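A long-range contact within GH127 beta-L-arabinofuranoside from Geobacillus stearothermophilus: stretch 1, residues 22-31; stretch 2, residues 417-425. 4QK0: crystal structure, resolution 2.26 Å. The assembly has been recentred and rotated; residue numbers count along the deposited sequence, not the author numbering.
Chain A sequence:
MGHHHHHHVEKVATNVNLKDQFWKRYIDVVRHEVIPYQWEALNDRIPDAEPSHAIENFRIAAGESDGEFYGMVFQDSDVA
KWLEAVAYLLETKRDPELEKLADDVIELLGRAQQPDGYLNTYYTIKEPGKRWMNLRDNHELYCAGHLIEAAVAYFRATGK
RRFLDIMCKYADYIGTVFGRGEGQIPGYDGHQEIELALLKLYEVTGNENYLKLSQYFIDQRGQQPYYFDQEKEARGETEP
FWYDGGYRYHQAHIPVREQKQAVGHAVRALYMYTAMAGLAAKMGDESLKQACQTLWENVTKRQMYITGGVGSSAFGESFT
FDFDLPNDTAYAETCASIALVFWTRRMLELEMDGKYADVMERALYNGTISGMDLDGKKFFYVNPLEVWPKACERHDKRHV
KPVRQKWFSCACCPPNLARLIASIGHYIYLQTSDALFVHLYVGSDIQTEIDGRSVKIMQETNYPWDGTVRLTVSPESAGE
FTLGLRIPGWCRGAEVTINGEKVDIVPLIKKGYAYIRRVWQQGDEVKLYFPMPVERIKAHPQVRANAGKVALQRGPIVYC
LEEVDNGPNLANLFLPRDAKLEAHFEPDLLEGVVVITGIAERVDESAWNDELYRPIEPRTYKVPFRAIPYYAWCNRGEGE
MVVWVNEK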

# COMPACT_ATOMS: atom_id res chain seq x y z
N PHE A 22 7.06 -30.65 20.17
CA PHE A 22 6.88 -29.38 19.53
C PHE A 22 7.30 -28.19 20.40
O PHE A 22 8.20 -27.43 20.01
CB PHE A 22 5.40 -29.27 19.06
CG PHE A 22 5.14 -28.11 18.16
CD1 PHE A 22 5.44 -28.18 16.81
CD2 PHE A 22 4.67 -26.91 18.68
CE1 PHE A 22 5.22 -27.10 15.98
CE2 PHE A 22 4.45 -25.83 17.86
CZ PHE A 22 4.73 -25.92 16.51
N TRP A 23 6.66 -27.98 21.56
CA TRP A 23 7.03 -26.83 22.41
C TRP A 23 8.34 -27.02 23.14
O TRP A 23 9.07 -26.06 23.36
CB TRP A 23 5.92 -26.46 23.38
CG TRP A 23 4.75 -25.97 22.66
CD1 TRP A 23 3.57 -26.62 22.47
CD2 TRP A 23 4.63 -24.73 21.98
NE1 TRP A 23 2.73 -25.87 21.73
CE2 TRP A 23 3.34 -24.69 21.43
CE3 TRP A 23 5.49 -23.66 21.79
CZ2 TRP A 23 2.88 -23.62 20.66
CZ3 TRP A 23 5.04 -22.57 21.03
CH2 TRP A 23 3.75 -22.56 20.47
N LYS A 24 8.69 -28.25 23.43
CA LYS A 24 9.95 -28.50 24.11
C LYS A 24 11.11 -28.06 23.27
O LYS A 24 12.05 -27.39 23.77
CB LYS A 24 10.11 -29.98 24.45
CG LYS A 24 11.18 -30.24 25.53
CD LYS A 24 11.26 -31.71 25.93
CE LYS A 24 12.01 -32.54 24.87
NZ LYS A 24 13.49 -32.26 24.85
N ARG A 25 11.07 -28.37 21.98
CA ARG A 25 12.10 -27.88 21.06
C ARG A 25 12.21 -26.34 21.09
O ARG A 25 13.33 -25.79 21.14
CB ARG A 25 11.84 -28.40 19.64
CG ARG A 25 13.06 -28.33 18.71
CD ARG A 25 12.66 -28.42 17.25
NE ARG A 25 11.94 -27.24 16.85
CZ ARG A 25 12.49 -26.09 16.51
NH1 ARG A 25 13.82 -25.92 16.52
NH2 ARG A 25 11.72 -25.09 16.10
N TYR A 26 11.09 -25.63 21.13
CA TYR A 26 11.13 -24.15 21.14
C TYR A 26 11.71 -23.60 22.43
O TYR A 26 12.48 -22.62 22.45
CB TYR A 26 9.73 -23.55 20.91
CG TYR A 26 9.30 -23.47 19.44
CD1 TYR A 26 9.88 -22.54 18.60
CD2 TYR A 26 8.30 -24.25 18.94
CE1 TYR A 26 9.51 -22.43 17.27
CE2 TYR A 26 7.90 -24.13 17.62
CZ TYR A 26 8.54 -23.20 16.78
OH TYR A 26 8.19 -23.08 15.48
N ILE A 27 11.34 -24.23 23.53
CA ILE A 27 11.90 -23.83 24.84
C ILE A 27 13.40 -24.03 24.88
O ILE A 27 14.12 -23.17 25.35
CB ILE A 27 11.21 -24.57 26.00
CG1 ILE A 27 9.76 -24.11 26.03
CG2 ILE A 27 11.88 -24.27 27.33
CD1 ILE A 27 9.03 -24.45 27.30
N ASP A 28 13.86 -25.14 24.36
CA ASP A 28 15.29 -25.40 24.28
C ASP A 28 16.00 -24.36 23.46
O ASP A 28 17.10 -23.92 23.82
CB ASP A 28 15.58 -26.80 23.71
CG ASP A 28 15.14 -27.92 24.70
OD1 ASP A 28 14.98 -27.63 25.91
OD2 ASP A 28 14.94 -29.10 24.26
N VAL A 29 15.38 -23.97 22.34
CA VAL A 29 15.94 -22.89 21.52
C VAL A 29 15.99 -21.59 22.28
O VAL A 29 16.99 -20.85 22.23
CB VAL A 29 15.15 -22.73 20.20
CG1 VAL A 29 15.47 -21.41 19.55
CG2 VAL A 29 15.49 -23.88 19.26
N VAL A 30 14.91 -21.26 22.98
CA VAL A 30 14.94 -20.01 23.77
C VAL A 30 16.02 -20.05 24.84
O VAL A 30 16.71 -19.05 25.09
CB VAL A 30 13.55 -19.76 24.44
CG1 VAL A 30 13.63 -18.67 25.49
CG2 VAL A 30 12.54 -19.36 23.41
N ARG A 31 16.17 -21.21 25.48
CA ARG A 31 17.12 -21.36 26.60
C ARG A 31 18.56 -21.32 26.14
O ARG A 31 19.39 -20.68 26.78
CB ARG A 31 16.86 -22.68 27.36
CG ARG A 31 17.83 -22.89 28.56
CD ARG A 31 17.53 -24.19 29.30
NE ARG A 31 16.44 -23.90 30.22
CZ ARG A 31 15.22 -24.39 30.17
NH1 ARG A 31 14.88 -25.28 29.26
NH2 ARG A 31 14.34 -23.99 31.07
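Stretch 2 (417-425) LARLIASIG

Stretch 2 enters as a helix, and its helical course is interrupted at Ser423, which takes phi/psi of -104/16. It runs against the helix of stretch 1 in a roughly opposed sense, with 138° between the N-to-C directions, a signed crossing angle of -138° and a closest axis approach of 9.3 Å. No hydrogen bond or salt bridge links the two stretches, so the fit rests on apolar shape.

The main bump is Ile421. Its CB points toward stretch 1, and with chi1 m its CG2 sits in a hollow lined by Tyr26, Ile27 and Val30 on the facing helix: Ile421 CG2 lies 3.8 Å from Tyr26 CB, 3.9 Å from Ile27 CG1 and 3.7 Å from Val30 CG2. One methyl thus meets Tyr26 and Val30, four residues apart, with Ile27 beside them. Ile27 answers by packing along backbone as well as side chain, Ile27 CG1 lying 3.6 Å from Ile421 O.

Alanines stand where the backbones come close. The CA atoms of Val30 and Ala418 are 5.8 Å apart, those of Ile27 and Ala422 5.6 Å. At the first pair Val30, pointing toward stretch 2 with chi1 t, brings CG1 to 3.7 Å from Ala418 CB; the valine's CG1 rests against the alanine methyl.

Farther along stretch 2, Ile424 carries the contact on to Trp23. Ile424 CG1 lies over one face of the indole, 4.0 Å from Trp23 CD2 and 4.1 Å from the centroid of the Trp23 five-membered ring, 15° off the normal, a CH-pi contact. Ile424 CG2 meets Ile27 CD1 at 3.9 Å, so Ile424 touches both the ring and Ile27. The rule is compact: branched bumps, alanines where backbones draw close, and a flat ring at the end.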

# COMPACT_ATOMS: atom_id res chain seq x y z
N LEU A 417 9.19 -12.80 22.26
CA LEU A 417 8.81 -14.21 21.99
C LEU A 417 9.34 -15.16 23.04
O LEU A 417 8.68 -16.09 23.40
CB LEU A 417 9.30 -14.73 20.68
CG LEU A 417 8.30 -14.78 19.53
CD1 LEU A 417 9.08 -15.21 18.29
CD2 LEU A 417 7.13 -15.73 19.76
N ALA A 418 10.53 -14.92 23.51
CA ALA A 418 11.11 -15.74 24.56
C ALA A 418 10.19 -15.83 25.78
O ALA A 418 10.03 -16.92 26.32
CB ALA A 418 12.44 -15.17 25.00
N ARG A 419 9.65 -14.71 26.25
CA ARG A 419 8.86 -14.76 27.49
C ARG A 419 7.58 -15.53 27.29
O ARG A 419 7.18 -16.25 28.19
CB ARG A 419 8.61 -13.40 28.11
CG ARG A 419 7.71 -12.46 27.35
CD ARG A 419 7.61 -11.15 28.11
NE ARG A 419 6.73 -10.21 27.44
CZ ARG A 419 5.85 -9.43 28.03
NH1 ARG A 419 5.67 -9.45 29.35
NH2 ARG A 419 5.11 -8.61 27.28
N LEU A 420 6.99 -15.46 26.10
CA LEU A 420 5.83 -16.30 25.84
C LEU A 420 6.14 -17.80 25.73
O LEU A 420 5.48 -18.68 26.37
CB LEU A 420 5.13 -15.86 24.56
CG LEU A 420 3.96 -16.74 24.14
CD1 LEU A 420 2.88 -16.71 25.21
CD2 LEU A 420 3.36 -16.24 22.84
N ILE A 421 7.13 -18.14 24.91
CA ILE A 421 7.46 -19.53 24.66
C ILE A 421 7.86 -20.17 25.97
O ILE A 421 7.48 -21.31 26.25
CB ILE A 421 8.61 -19.63 23.63
CG1 ILE A 421 8.06 -19.39 22.21
CG2 ILE A 421 9.26 -21.00 23.66
CD1 ILE A 421 9.13 -19.23 21.16
N ALA A 422 8.67 -19.46 26.75
CA ALA A 422 9.19 -20.02 28.00
C ALA A 422 8.08 -20.27 29.02
O ALA A 422 8.23 -21.12 29.89
CB ALA A 422 10.27 -19.13 28.61
N SER A 423 6.98 -19.55 28.90
CA SER A 423 5.87 -19.70 29.82
C SER A 423 4.72 -20.48 29.21
O SER A 423 3.62 -20.39 29.71
CB SER A 423 5.39 -18.30 30.28
OG SER A 423 4.91 -17.54 29.20
N ILE A 424 4.96 -21.18 28.11
CA ILE A 424 3.88 -21.83 27.43
C ILE A 424 3.10 -22.75 28.38
O ILE A 424 1.88 -22.92 28.24
CB ILE A 424 4.38 -22.60 26.18
CG1 ILE A 424 3.24 -23.26 25.41
CG2 ILE A 424 5.32 -23.70 26.53
CD1 ILE A 424 2.37 -22.25 24.70
N GLY A 425 3.79 -23.34 29.34
CA GLY A 425 3.18 -24.24 30.29
C GLY A 425 2.05 -23.63 31.08
O GLY A 425 1.11 -24.32 31.44